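Local coordinates for PrgA (Enterococcus faecalis, PDB 6Z9K), which provides surface exclusion that protects enterococci against unwanted conjugation, reaching far out from the cell wall and carrying this metal-binding CAP domain, at residues L189-L201 with P210-L222. Residues are numbered along the deposited sequence; the frame is centred on the assembly and turned at random. Where two conformers were deposited one is given.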
loop_
_atom_site.group_PDB
_atom_site.type_symbol
_atom_site.label_atom_id
_atom_site.label_comp_id
_atom_site.label_asym_id
_atom_site.label_seq_id
_atom_site.Cartn_x
_atom_site.Cartn_y
_atom_site.Cartn_z
ATOM N N LEU A 189 -1.429 -3.022 -8.069
ATOM C CA LEU A 189 -2.252 -2.229 -7.137
ATOM C C LEU A 189 -3.651 -2.015 -7.732
ATOM O O LEU A 189 -4.625 -1.890 -6.972
ATOM C CB LEU A 189 -1.553 -0.897 -6.868
ATOM C CG LEU A 189 -0.280 -0.918 -6.048
ATOM C CD1 LEU A 189 0.272 0.492 -6.001
ATOM C CD2 LEU A 189 -0.543 -1.416 -4.636
ATOM N N LEU A 190 -3.756 -1.957 -9.070
ATOM C CA LEU A 190 -5.055 -1.685 -9.692
ATOM C C LEU A 190 -5.602 -2.940 -10.347
ATOM O O LEU A 190 -6.473 -2.823 -11.202
ATOM C CB LEU A 190 -4.885 -0.530 -10.682
ATOM C CG LEU A 190 -4.401 0.773 -10.084
ATOM C CD1 LEU A 190 -4.386 1.858 -11.165
ATOM C CD2 LEU A 190 -5.298 1.243 -8.906
ATOM N N GLN A 191 -5.210 -4.127 -9.890
ATOM C CA GLN A 191 -5.712 -5.380 -10.519
ATOM C C GLN A 191 -7.196 -5.583 -10.201
ATOM O O GLN A 191 -7.587 -5.470 -9.041
ATOM C CB GLN A 191 -4.868 -6.560 -10.031
ATOM C CG GLN A 191 -5.242 -7.847 -10.725
ATOM C CD GLN A 191 -4.501 -9.064 -10.243
ATOM O OE1 GLN A 191 -3.554 -9.491 -10.877
ATOM N NE2 GLN A 191 -4.957 -9.649 -9.150
ATOM N N ASP A 192 -8.056 -5.856 -11.188
ATOM C CA ASP A 192 -9.492 -5.974 -10.819
ATOM C C ASP A 192 -9.662 -7.356 -10.155
ATOM O O ASP A 192 -8.832 -8.277 -10.365
ATOM C CB ASP A 192 -10.483 -5.660 -11.956
ATOM C CG ASP A 192 -11.891 -5.200 -11.543
ATOM O OD1 ASP A 192 -12.228 -5.021 -10.296
ATOM O OD2 ASP A 192 -12.693 -4.974 -12.507
ATOM N N GLY A 193 -10.609 -7.429 -9.256
ATOM C CA GLY A 193 -11.033 -8.644 -8.567
ATOM C C GLY A 193 -10.329 -8.818 -7.237
ATOM O O GLY A 193 -10.738 -9.690 -6.462
ATOM N N LYS A 194 -9.352 -7.989 -6.913
ATOM C CA LYS A 194 -8.790 -8.022 -5.547
ATOM C C LYS A 194 -9.833 -7.604 -4.523
ATOM O O LYS A 194 -10.717 -6.765 -4.797
ATOM C CB LYS A 194 -7.525 -7.191 -5.470
ATOM C CG LYS A 194 -6.328 -7.865 -6.103
ATOM C CD LYS A 194 -5.069 -7.056 -5.892
ATOM C CE LYS A 194 -3.842 -7.759 -6.407
ATOM N NZ LYS A 194 -2.622 -6.960 -6.166
ATOM N N THR A 195 -9.797 -8.211 -3.370
ATOM C CA THR A 195 -10.815 -7.962 -2.339
ATOM C C THR A 195 -10.193 -7.678 -0.989
ATOM O O THR A 195 -10.973 -7.346 -0.093
ATOM C CB THR A 195 -11.757 -9.169 -2.220
ATOM O OG1 THR A 195 -11.050 -10.307 -1.760
ATOM C CG2 THR A 195 -12.459 -9.403 -3.536
ATOM N N ALA A 196 -8.857 -7.785 -0.808
ATOM C CA ALA A 196 -8.295 -7.682 0.549
ATOM C C ALA A 196 -6.887 -7.111 0.492
ATOM O O ALA A 196 -6.186 -7.299 -0.523
ATOM C CB ALA A 196 -8.280 -9.042 1.216
ATOM N N LEU A 197 -6.526 -6.376 1.522
ATOM C CA LEU A 197 -5.171 -5.785 1.628
ATOM C C LEU A 197 -4.733 -5.828 3.084
ATOM O O LEU A 197 -5.520 -5.600 3.990
ATOM C CB LEU A 197 -5.206 -4.357 1.071
ATOM C CG LEU A 197 -3.839 -3.704 0.897
ATOM C CD1 LEU A 197 -3.895 -2.680 -0.213
ATOM C CD2 LEU A 197 -3.379 -3.014 2.163
ATOM N N GLY A 198 -3.431 -6.048 3.272
ATOM C CA GLY A 198 -2.767 -5.901 4.571
ATOM C C GLY A 198 -1.443 -5.189 4.340
ATOM O O GLY A 198 -0.782 -5.500 3.323
ATOM N N VAL A 199 -1.008 -4.362 5.275
ATOM C CA VAL A 199 0.306 -3.661 5.199
ATOM C C VAL A 199 1.171 -4.092 6.365
ATOM O O VAL A 199 0.731 -4.019 7.502
ATOM C CB VAL A 199 0.135 -2.125 5.188
ATOM C CG1 VAL A 199 1.487 -1.434 5.077
ATOM C CG2 VAL A 199 -0.809 -1.695 4.070
ATOM N N SER A 200 2.390 -4.479 6.075
ATOM C CA SER A 200 3.343 -4.767 7.152
ATOM C C SER A 200 4.657 -4.041 6.879
ATOM O O SER A 200 4.857 -3.436 5.821
ATOM C CB SER A 200 3.547 -6.244 7.259
ATOM O OG SER A 200 3.925 -6.775 5.990
ATOM N N LEU A 201 5.539 -4.164 7.851
ATOM C CA LEU A 201 6.825 -3.433 7.893
ATOM C C LEU A 201 7.896 -4.427 8.354
ATOM O O LEU A 201 7.584 -5.292 9.177
ATOM C CB LEU A 201 6.751 -2.311 8.935
ATOM C CG LEU A 201 5.625 -1.294 8.786
ATOM C CD1 LEU A 201 5.611 -0.350 9.997
ATOM C CD2 LEU A 201 5.751 -0.540 7.492
ATOM N N PRO A 210 14.615 -0.248 5.956
ATOM C CA PRO A 210 13.398 -0.941 6.368
ATOM C C PRO A 210 12.382 -0.850 5.224
ATOM O O PRO A 210 12.510 -0.028 4.277
ATOM C CB PRO A 210 12.955 -0.246 7.642
ATOM C CG PRO A 210 13.451 1.171 7.435
ATOM C CD PRO A 210 14.742 1.060 6.624
ATOM N N LYS A 211 11.412 -1.757 5.280
ATOM C CA LYS A 211 10.508 -2.045 4.163
ATOM C C LYS A 211 9.064 -1.822 4.540
ATOM O O LYS A 211 8.694 -1.933 5.723
ATOM C CB LYS A 211 10.605 -3.527 3.818
ATOM C CG LYS A 211 11.954 -3.936 3.260
ATOM C CD LYS A 211 12.015 -5.461 3.235
ATOM C CE LYS A 211 13.381 -5.942 2.906
ATOM N NZ LYS A 211 13.470 -7.413 3.000
ATOM N N ILE A 212 8.320 -1.515 3.485
ATOM C CA ILE A 212 6.837 -1.530 3.534
ATOM C C ILE A 212 6.373 -2.640 2.611
ATOM O O ILE A 212 6.680 -2.609 1.410
ATOM C CB ILE A 212 6.275 -0.188 3.066
ATOM C CG1 ILE A 212 6.872 0.977 3.869
ATOM C CG2 ILE A 212 4.738 -0.279 3.115
ATOM C CD1 ILE A 212 6.577 2.362 3.286
ATOM N N HIS A 213 5.581 -3.561 3.140
ATOM C CA HIS A 213 5.015 -4.698 2.377
ATOM C C HIS A 213 3.512 -4.449 2.195
ATOM O O HIS A 213 2.788 -4.482 3.188
ATOM C CB HIS A 213 5.217 -6.036 3.140
ATOM C CG HIS A 213 6.620 -6.354 3.568
ATOM N ND1 HIS A 213 7.393 -7.309 2.919
ATOM C CD2 HIS A 213 7.370 -5.923 4.612
ATOM C CE1 HIS A 213 8.580 -7.391 3.523
ATOM N NE2 HIS A 213 8.586 -6.561 4.562
ATOM N N ILE A 214 3.092 -4.192 0.964
ATOM C CA ILE A 214 1.654 -4.110 0.637
ATOM C C ILE A 214 1.245 -5.457 0.045
ATOM O O ILE A 214 1.705 -5.837 -1.005
ATOM C CB ILE A 214 1.365 -2.916 -0.294
ATOM C CG1 ILE A 214 1.751 -1.593 0.378
ATOM C CG2 ILE A 214 -0.116 -2.966 -0.710
ATOM C CD1 ILE A 214 1.410 -0.323 -0.436
ATOM N N ILE A 215 0.421 -6.181 0.797
ATOM C CA ILE A 215 -0.050 -7.549 0.486
ATOM C C ILE A 215 -1.520 -7.462 0.043
ATOM O O ILE A 215 -2.327 -6.906 0.771
ATOM C CB ILE A 215 0.178 -8.481 1.685
ATOM C CG1 ILE A 215 1.636 -8.421 2.188
ATOM C CG2 ILE A 215 -0.270 -9.870 1.270
ATOM C CD1 ILE A 215 2.666 -8.609 1.146
ATOM N N SER A 216 -1.836 -7.884 -1.166
ATOM C CA SER A 216 -3.246 -7.777 -1.643
ATOM C C SER A 216 -3.578 -8.935 -2.566
ATOM O O SER A 216 -2.681 -9.548 -3.156
ATOM C CB SER A 216 -3.472 -6.440 -2.294
ATOM O OG SER A 216 -2.610 -6.232 -3.392
ATOM N N TYR A 217 -4.853 -9.306 -2.627
ATOM C CA TYR A 217 -5.277 -10.530 -3.329
ATOM C C TYR A 217 -6.798 -10.538 -3.398
ATOM O O TYR A 217 -7.476 -9.736 -2.692
ATOM C CB TYR A 217 -4.776 -11.773 -2.554
ATOM C CG TYR A 217 -5.163 -11.743 -1.098
ATOM C CD1 TYR A 217 -6.407 -12.181 -0.633
ATOM C CD2 TYR A 217 -4.256 -11.239 -0.145
ATOM C CE1 TYR A 217 -6.762 -12.080 0.709
ATOM C CE2 TYR A 217 -4.633 -11.091 1.181
ATOM C CZ TYR A 217 -5.857 -11.559 1.628
ATOM O OH TYR A 217 -6.258 -11.471 2.943
ATOM N N GLY A 218 -7.293 -11.467 -4.202
ATOM C CA GLY A 218 -8.683 -11.882 -4.193
ATOM C C GLY A 218 -8.900 -13.275 -3.642
ATOM O O GLY A 218 -7.935 -13.947 -3.296
ATOM N N LYS A 219 -10.144 -13.677 -3.532
ATOM C CA LYS A 219 -10.466 -14.947 -2.844
ATOM C C LYS A 219 -9.967 -16.124 -3.676
ATOM O O LYS A 219 -9.792 -17.227 -3.106
ATOM C CB LYS A 219 -11.939 -15.033 -2.504
ATOM C CG LYS A 219 -12.893 -15.250 -3.634
ATOM C CD LYS A 219 -14.360 -15.053 -3.142
ATOM C CE LYS A 219 -14.504 -13.887 -2.186
ATOM N NZ LYS A 219 -15.908 -13.470 -1.952
ATOM N N GLU A 220 -9.694 -15.925 -4.955
ATOM C CA GLU A 220 -9.172 -17.035 -5.815
ATOM C C GLU A 220 -7.747 -17.432 -5.411
ATOM O O GLU A 220 -7.335 -18.504 -5.837
ATOM C CB GLU A 220 -9.134 -16.581 -7.262
ATOM C CG GLU A 220 -10.506 -16.148 -7.763
ATOM C CD GLU A 220 -10.953 -14.718 -7.470
ATOM O OE1 GLU A 220 -10.148 -13.926 -6.909
ATOM O OE2 GLU A 220 -12.135 -14.445 -7.801
ATOM N N LYS A 221 -7.051 -16.662 -4.570
ATOM C CA LYS A 221 -5.700 -17.037 -4.095
ATOM C C LYS A 221 -5.750 -17.984 -2.910
ATOM O O LYS A 221 -4.697 -18.492 -2.516
ATOM C CB LYS A 221 -4.925 -15.784 -3.680
ATOM C CG LYS A 221 -4.556 -14.882 -4.828
ATOM C CD LYS A 221 -3.673 -15.636 -5.789
ATOM C CE LYS A 221 -2.933 -14.824 -6.826
ATOM N NZ LYS A 221 -3.849 -14.328 -7.854
ATOM N N LEU A 222 -6.900 -18.199 -2.297
ATOM C CA LEU A 222 -6.994 -19.103 -1.128
ATOM C C LEU A 222 -7.139 -20.516 -1.654
ATOM O O LEU A 222 -7.872 -20.730 -2.653
ATOM C CB LEU A 222 -8.203 -18.764 -0.250
ATOM C CG LEU A 222 -8.115 -17.502 0.596
ATOM C CD1 LEU A 222 -9.500 -17.151 1.096
ATOM C CD2 LEU A 222 -7.172 -17.682 1.767
HETATM O O HOH W 1 -11.829 -12.190 -5.960
HETATM O O HOH W 2 -0.345 -8.281 -5.139
#
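Ala196 fits its CB against the ring of Tyr217, 3.4 Å from CE1, while its carbonyl oxygen lies over one ring face. The tyrosine's chi1 of 52° sets CG between its backbone N and carbonyl carbon, folding the ring across the neighbouring strand. Thr195 and Ala196 together face Tyr217 in a classic beta bulge: Tyr217 O accepts from Thr195 N (2.9 Å) and, more bent (135° at the hydrogen), from Ala196 N (3.0 Å).

On the other face, Ile214 CG2 meets Leu197 CD1 at 3.8 Å and Leu189 CD2 at 4.2 Å, the two methyls approaching roughly at right angles. Farther along, Ile212 lies alongside Val199 (through CG2) and Leu201 (through CG1), and helices 70-90 and 160-176 pack over this apolar row. Beside it, Lys194 extends over Tyr217's backbone, giving NZ to Ser216 OG (2.9 Å) and Ser188 O. Back on the Tyr217 face, covered by helix 100-112, Ile215 CB rests 3.5 Å from Gly198 O and its side chain packs on Ile109, whereas Ser200 OG abuts His213 CB at 3.2 Å and hydrogen-bonds to Ala106 O. The paired strands form an antiparallel beta hairpin within the three-stranded sheet of the alpha-beta-alpha sandwich of CAP domains.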